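Local coordinates for carboxylesterase (PDB 5GMX), which hydrolyses carboxylic esters as a family VIII carboxylesterase with a beta-lactamase-like fold, and also shows hydrolytic activity toward oxyimino cephalosporins, at residues 31-37 with 359-365; 82-86 with 293-298. The contacts are given in a common frame with arbitrary orientation. Residues are numbered along the deposited sequence.

Interaction 1: residues 31-37 with 359-365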
loop_
_atom_site.group_PDB
_atom_site.type_symbol
_atom_site.label_atom_id
_atom_site.label_comp_id
_atom_site.label_asym_id
_atom_site.label_seq_id
_atom_site.Cartn_x
_atom_site.Cartn_y
_atom_site.Cartn_z
ATOM N N GLU A 31 0.668 9.626 19.681
ATOM C CA GLU A 31 -0.356 9.718 18.645
ATOM C C GLU A 31 -1.038 11.075 18.686
ATOM O O GLU A 31 -1.105 11.720 19.731
ATOM C CB GLU A 31 -1.420 8.626 18.837
ATOM C CG GLU A 31 -0.987 7.179 18.567
ATOM C CD GLU A 31 -0.941 6.790 17.096
ATOM O OE1 GLU A 31 -0.757 7.671 16.223
ATOM O OE2 GLU A 31 -1.105 5.578 16.820
ATOM N N VAL A 32 -1.554 11.508 17.546
ATOM C CA VAL A 32 -2.495 12.612 17.545
ATOM C C VAL A 32 -3.862 12.028 17.215
ATOM O O VAL A 32 -4.768 12.042 18.052
ATOM C CB VAL A 32 -2.112 13.706 16.557
ATOM C CG1 VAL A 32 -3.209 14.760 16.505
ATOM C CG2 VAL A 32 -0.796 14.327 16.977
ATOM N N GLY A 33 -3.988 11.478 16.011
ATOM C CA GLY A 33 -5.179 10.744 15.619
ATOM C C GLY A 33 -4.810 9.425 14.964
ATOM O O GLY A 33 -3.770 9.324 14.312
ATOM N N ALA A 34 -5.659 8.413 15.121
ATOM C CA ALA A 34 -5.344 7.107 14.564
ATOM C C ALA A 34 -6.565 6.225 14.396
ATOM O O ALA A 34 -7.574 6.370 15.096
ATOM C CB ALA A 34 -4.305 6.401 15.428
ATOM N N SER A 35 -6.444 5.286 13.468
ATOM C CA SER A 35 -7.467 4.290 13.224
ATOM C C SER A 35 -6.808 2.925 13.049
ATOM O O SER A 35 -5.686 2.811 12.526
ATOM C CB SER A 35 -8.283 4.642 11.990
ATOM O OG SER A 35 -7.467 4.607 10.832
ATOM N N PHE A 36 -7.522 1.897 13.493
ATOM C CA PHE A 36 -7.021 0.536 13.498
ATOM C C PHE A 36 -8.131 -0.459 13.156
ATOM O O PHE A 36 -9.261 -0.349 13.644
ATOM C CB PHE A 36 -6.411 0.196 14.863
ATOM C CG PHE A 36 -5.966 -1.234 14.984
ATOM C CD1 PHE A 36 -6.806 -2.192 15.534
ATOM C CD2 PHE A 36 -4.729 -1.629 14.508
ATOM C CE1 PHE A 36 -6.412 -3.515 15.616
ATOM C CE2 PHE A 36 -4.323 -2.952 14.597
ATOM C CZ PHE A 36 -5.158 -3.892 15.158
ATOM N N GLY A 37 -7.799 -1.452 12.346
ATOM C CA GLY A 37 -8.733 -2.518 12.039
ATOM C C GLY A 37 -8.076 -3.883 12.156
ATOM O O GLY A 37 -6.864 -4.037 11.948
HETATM N N MSE A 359 -4.793 -7.122 9.037
HETATM C CA MSE A 359 -4.660 -6.008 9.964
HETATM C C MSE A 359 -4.363 -4.710 9.240
HETATM O O MSE A 359 -3.583 -4.694 8.274
HETATM C CB MSE A 359 -3.560 -6.293 10.993
HETATM C CG MSE A 359 -3.425 -5.189 12.039
HETATM SE SE MSE A 359 -1.999 -5.484 13.373
HETATM C CE MSE A 359 -2.441 -7.318 13.879
ATOM N N GLY A 360 -4.971 -3.623 9.714
ATOM C CA GLY A 360 -4.759 -2.318 9.113
ATOM C C GLY A 360 -4.561 -1.207 10.131
ATOM O O GLY A 360 -5.214 -1.186 11.170
ATOM N N TYR A 361 -3.663 -0.272 9.831
ATOM C CA TYR A 361 -3.394 0.815 10.766
ATOM C C TYR A 361 -2.990 2.093 10.030
ATOM O O TYR A 361 -2.094 2.079 9.163
ATOM C CB TYR A 361 -2.328 0.371 11.774
ATOM C CG TYR A 361 -1.814 1.456 12.693
ATOM C CD1 TYR A 361 -2.676 2.176 13.519
ATOM C CD2 TYR A 361 -0.456 1.716 12.777
ATOM C CE1 TYR A 361 -2.193 3.174 14.364
ATOM C CE2 TYR A 361 0.040 2.680 13.631
ATOM C CZ TYR A 361 -0.830 3.420 14.403
ATOM O OH TYR A 361 -0.303 4.383 15.222
ATOM N N ALA A 362 -3.690 3.187 10.336
ATOM C CA ALA A 362 -3.427 4.462 9.658
ATOM C C ALA A 362 -3.575 5.633 10.623
ATOM O O ALA A 362 -4.548 5.705 11.370
ATOM C CB ALA A 362 -4.358 4.639 8.461
HETATM N N MSE A 363 -2.628 6.564 10.585
HETATM C CA MSE A 363 -2.581 7.644 11.564
HETATM C C MSE A 363 -2.009 8.915 10.945
HETATM O O MSE A 363 -1.414 8.864 9.873
HETATM C CB MSE A 363 -1.749 7.215 12.773
HETATM C CG MSE A 363 -0.244 7.350 12.584
HETATM SE SE MSE A 363 0.571 6.341 11.090
HETATM C CE MSE A 363 -0.313 4.681 11.337
ATOM N N ASN A 364 -2.191 10.055 11.610
ATOM C CA ASN A 364 -1.742 11.313 11.027
ATOM C C ASN A 364 -0.447 11.879 11.626
ATOM O O ASN A 364 0.107 12.843 11.092
ATOM C CB ASN A 364 -2.864 12.358 11.108
ATOM C CG ASN A 364 -3.236 12.730 12.536
ATOM O OD1 ASN A 364 -2.888 12.038 13.490
ATOM N ND2 ASN A 364 -3.981 13.818 12.677
ATOM N N GLN A 365 0.035 11.299 12.723
ATOM C CA GLN A 365 1.332 11.701 13.276
ATOM C C GLN A 365 2.452 10.777 12.806
ATOM O O GLN A 365 2.550 9.626 13.233
ATOM C CB GLN A 365 1.307 11.723 14.804
ATOM C CG GLN A 365 2.669 12.051 15.420
ATOM C CD GLN A 365 3.200 13.410 14.979
ATOM O OE1 GLN A 365 2.631 14.443 15.322
ATOM N NE2 GLN A 365 4.286 13.411 14.202
HETATM O O HOH W 1 -1.307 9.806 15.135
#
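Where the regular ladder ends, a side chain takes over: Gly33 N donates to Asn364 OD1 (2.8 Å), while Asn364 N returns a bond to Gly33 O (3.2 Å). A water beside this junction accepts from Val32 N (3.0 Å) and Gln365 N (3.1 Å), linking the two loop ends. Strands 33-37 and 359-363 are antiparallel, at 176° with axes 4.7 Å apart. Ser35 and Ala362 form a hydrogen-bonded pair (Ser35 N to Ala362 O 2.9 Å, Ala362 N to Ser35 O 3.0 Å), as do Gly37 and Gly360 (Gly37 N to Gly360 O 2.9 Å). Phe36 and Tyr361 share a face with Ala34 and Met363; the selenium of Met359, a selenomethionine, lies 4.9 Å from the Phe36 ring centroid, a Met-aromatic contact at the ring edge. This pairing lies inside the antiparallel sheet of the beta-lactamase-like fold, away from both edge strands. Strands 43-51 and 348-352 flank it, and helices 16-27 and 374-385 pack on the Phe36 face, Arg375 forming a salt bridge with Glu31.

Interaction 2: residues 82-86 with 293-298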
loop_
_atom_site.group_PDB
_atom_site.type_symbol
_atom_site.label_atom_id
_atom_site.label_comp_id
_atom_site.label_asym_id
_atom_site.label_seq_id
_atom_site.Cartn_x
_atom_site.Cartn_y
_atom_site.Cartn_z
ATOM N N GLY A 82 -2.989 -8.656 -8.928
ATOM C CA GLY A 82 -3.253 -10.008 -8.505
ATOM C C GLY A 82 -4.623 -10.472 -8.941
ATOM O O GLY A 82 -4.779 -11.591 -9.450
ATOM N N VAL A 83 -5.618 -9.600 -8.773
ATOM C CA VAL A 83 -6.985 -9.983 -9.105
ATOM C C VAL A 83 -7.044 -10.202 -10.604
ATOM O O VAL A 83 -7.609 -11.202 -11.078
ATOM C CB VAL A 83 -8.016 -8.925 -8.653
ATOM C CG1 VAL A 83 -9.390 -9.199 -9.267
ATOM C CG2 VAL A 83 -8.086 -8.885 -7.121
ATOM N N LEU A 84 -6.410 -9.295 -11.349
ATOM C CA LEU A 84 -6.457 -9.403 -12.799
ATOM C C LEU A 84 -5.681 -10.630 -13.247
ATOM O O LEU A 84 -6.036 -11.246 -14.250
ATOM C CB LEU A 84 -5.901 -8.141 -13.474
ATOM C CG LEU A 84 -6.768 -6.885 -13.317
ATOM C CD1 LEU A 84 -6.039 -5.672 -13.867
ATOM C CD2 LEU A 84 -8.118 -7.063 -14.004
ATOM N N ALA A 85 -4.644 -11.007 -12.492
ATOM C CA ALA A 85 -3.894 -12.183 -12.891
ATOM C C ALA A 85 -4.765 -13.404 -12.632
ATOM O O ALA A 85 -4.758 -14.365 -13.407
ATOM C CB ALA A 85 -2.576 -12.277 -12.145
ATOM N N ASP A 86 -5.568 -13.323 -11.568
ATOM C CA ASP A 86 -6.389 -14.452 -11.149
ATOM C C ASP A 86 -7.506 -14.684 -12.158
ATOM O O ASP A 86 -7.949 -15.811 -12.338
ATOM C CB ASP A 86 -6.974 -14.211 -9.750
ATOM C CG ASP A 86 -7.643 -15.454 -9.166
ATOM O OD1 ASP A 86 -6.988 -16.521 -9.124
ATOM O OD2 ASP A 86 -8.828 -15.362 -8.759
ATOM N N ILE A 293 -13.300 -11.812 -3.763
ATOM C CA ILE A 293 -12.678 -10.937 -4.752
ATOM C C ILE A 293 -11.572 -11.670 -5.514
ATOM O O ILE A 293 -11.165 -11.237 -6.590
ATOM C CB ILE A 293 -12.085 -9.657 -4.114
ATOM C CG1 ILE A 293 -11.107 -10.004 -2.989
ATOM C CG2 ILE A 293 -13.187 -8.734 -3.596
ATOM C CD1 ILE A 293 -10.325 -8.807 -2.475
ATOM N N ILE A 294 -11.108 -12.784 -4.964
ATOM C CA ILE A 294 -10.039 -13.543 -5.597
ATOM C C ILE A 294 -9.979 -14.985 -5.083
ATOM O O ILE A 294 -10.411 -15.267 -3.970
ATOM C CB ILE A 294 -8.678 -12.849 -5.365
ATOM C CG1 ILE A 294 -7.633 -13.360 -6.344
ATOM C CG2 ILE A 294 -8.212 -13.023 -3.919
ATOM C CD1 ILE A 294 -6.370 -12.611 -6.244
ATOM N N SER A 295 -9.465 -15.894 -5.908
ATOM C CA SER A 295 -9.234 -17.273 -5.484
ATOM C C SER A 295 -7.954 -17.390 -4.639
ATOM O O SER A 295 -7.065 -16.540 -4.715
ATOM C CB SER A 295 -9.144 -18.207 -6.700
ATOM O OG SER A 295 -7.864 -18.126 -7.307
ATOM N N ALA A 296 -7.871 -18.442 -3.827
ATOM C CA ALA A 296 -6.685 -18.702 -3.002
ATOM C C ALA A 296 -5.420 -18.944 -3.847
ATOM O O ALA A 296 -4.311 -18.580 -3.441
ATOM C CB ALA A 296 -6.938 -19.885 -2.088
ATOM N N LYS A 297 -5.591 -19.580 -5.004
ATOM C CA LYS A 297 -4.502 -19.755 -5.964
ATOM C C LYS A 297 -3.944 -18.401 -6.372
ATOM O O LYS A 297 -2.728 -18.225 -6.449
ATOM C CB LYS A 297 -4.991 -20.525 -7.202
ATOM C CG LYS A 297 -4.289 -20.155 -8.524
ATOM C CD LYS A 297 -5.222 -19.364 -9.433
ATOM C CE LYS A 297 -4.695 -19.237 -10.854
ATOM N NZ LYS A 297 -3.741 -18.096 -11.074
ATOM N N GLY A 298 -4.834 -17.437 -6.596
ATOM C CA GLY A 298 -4.429 -16.100 -7.001
ATOM C C GLY A 298 -3.559 -15.413 -5.966
ATOM O O GLY A 298 -2.557 -14.750 -6.299
HETATM O O HOH W 2 -2.778 -13.757 -8.833
HETATM O O HOH W 3 -5.287 -17.298 -13.865
HETATM O O HOH W 4 -10.585 -13.170 -9.426
#
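Asp86, in the last turn of its helix, directs both carboxylate oxygens at the start of helix 296-302. Its chi1 is t (-170°) and its CA-to-CB bond points toward 293-298, so the carboxylate forms a two-pronged grip: Asp86 OD2 accepts from Ser295 N at 3.0 Å with an N-H...O angle of 172°, and Asp86 OD1 accepts from Ser295 OG at 2.6 Å. Ser295, in the p rotamer (chi1 79°), uses the same hydroxyl as an N-cap, its OG accepting from Gly298 N at 3.2 Å. One serine thus caps its own helix and ties it to another. Lys297 has chi1 and chi2 between wells (149° and -108°); its NZ stays 4.1 Å from Asp86 OD1, beyond a salt bridge, and a water that donates to Ala85 O (3.0 Å) accepts a weak bond from Lys297 NZ (3.3 Å). Gly298 lets the backbones close to 4.9 Å between the CA atoms of Asp86 and Gly298; an ideal CB there would lie 2.6 Å from Asp86 OD1, a clash. A second water bridges Gly82 O (3.0 Å) and Gly298 O (2.7 Å). Alongside the polar contacts, Ile294, extended with both chi angles t, brings CD1 to 4.2 Å from Val83 CG2. The contact joins the end of helix 72-86 to the start of helix 296-302, with Ile293 and Ile294 also packing on helix 272-283.

Interaction 1 is a buried contact, with 13 of its 14 touching residues buried, whereas interaction 2 is partly buried, with 4 of 8 buried and Lys297 exposed. The areas buried are 591 Å² and 297 Å². Pairing of main-chain groups dominates 31-37 with 359-365; in 82-86 with 293-298, both direct hydrogen bonds between the segments instead end on the Asp86 carboxylate, and a water joins main-chain carbonyls. No helix or strand is common to both. Their centres lie 28 Å apart on opposite sides of the chain's centre, with nearest atoms about 13 Å apart, and in sequence interaction 2 is nested within the loop closed by interaction 1.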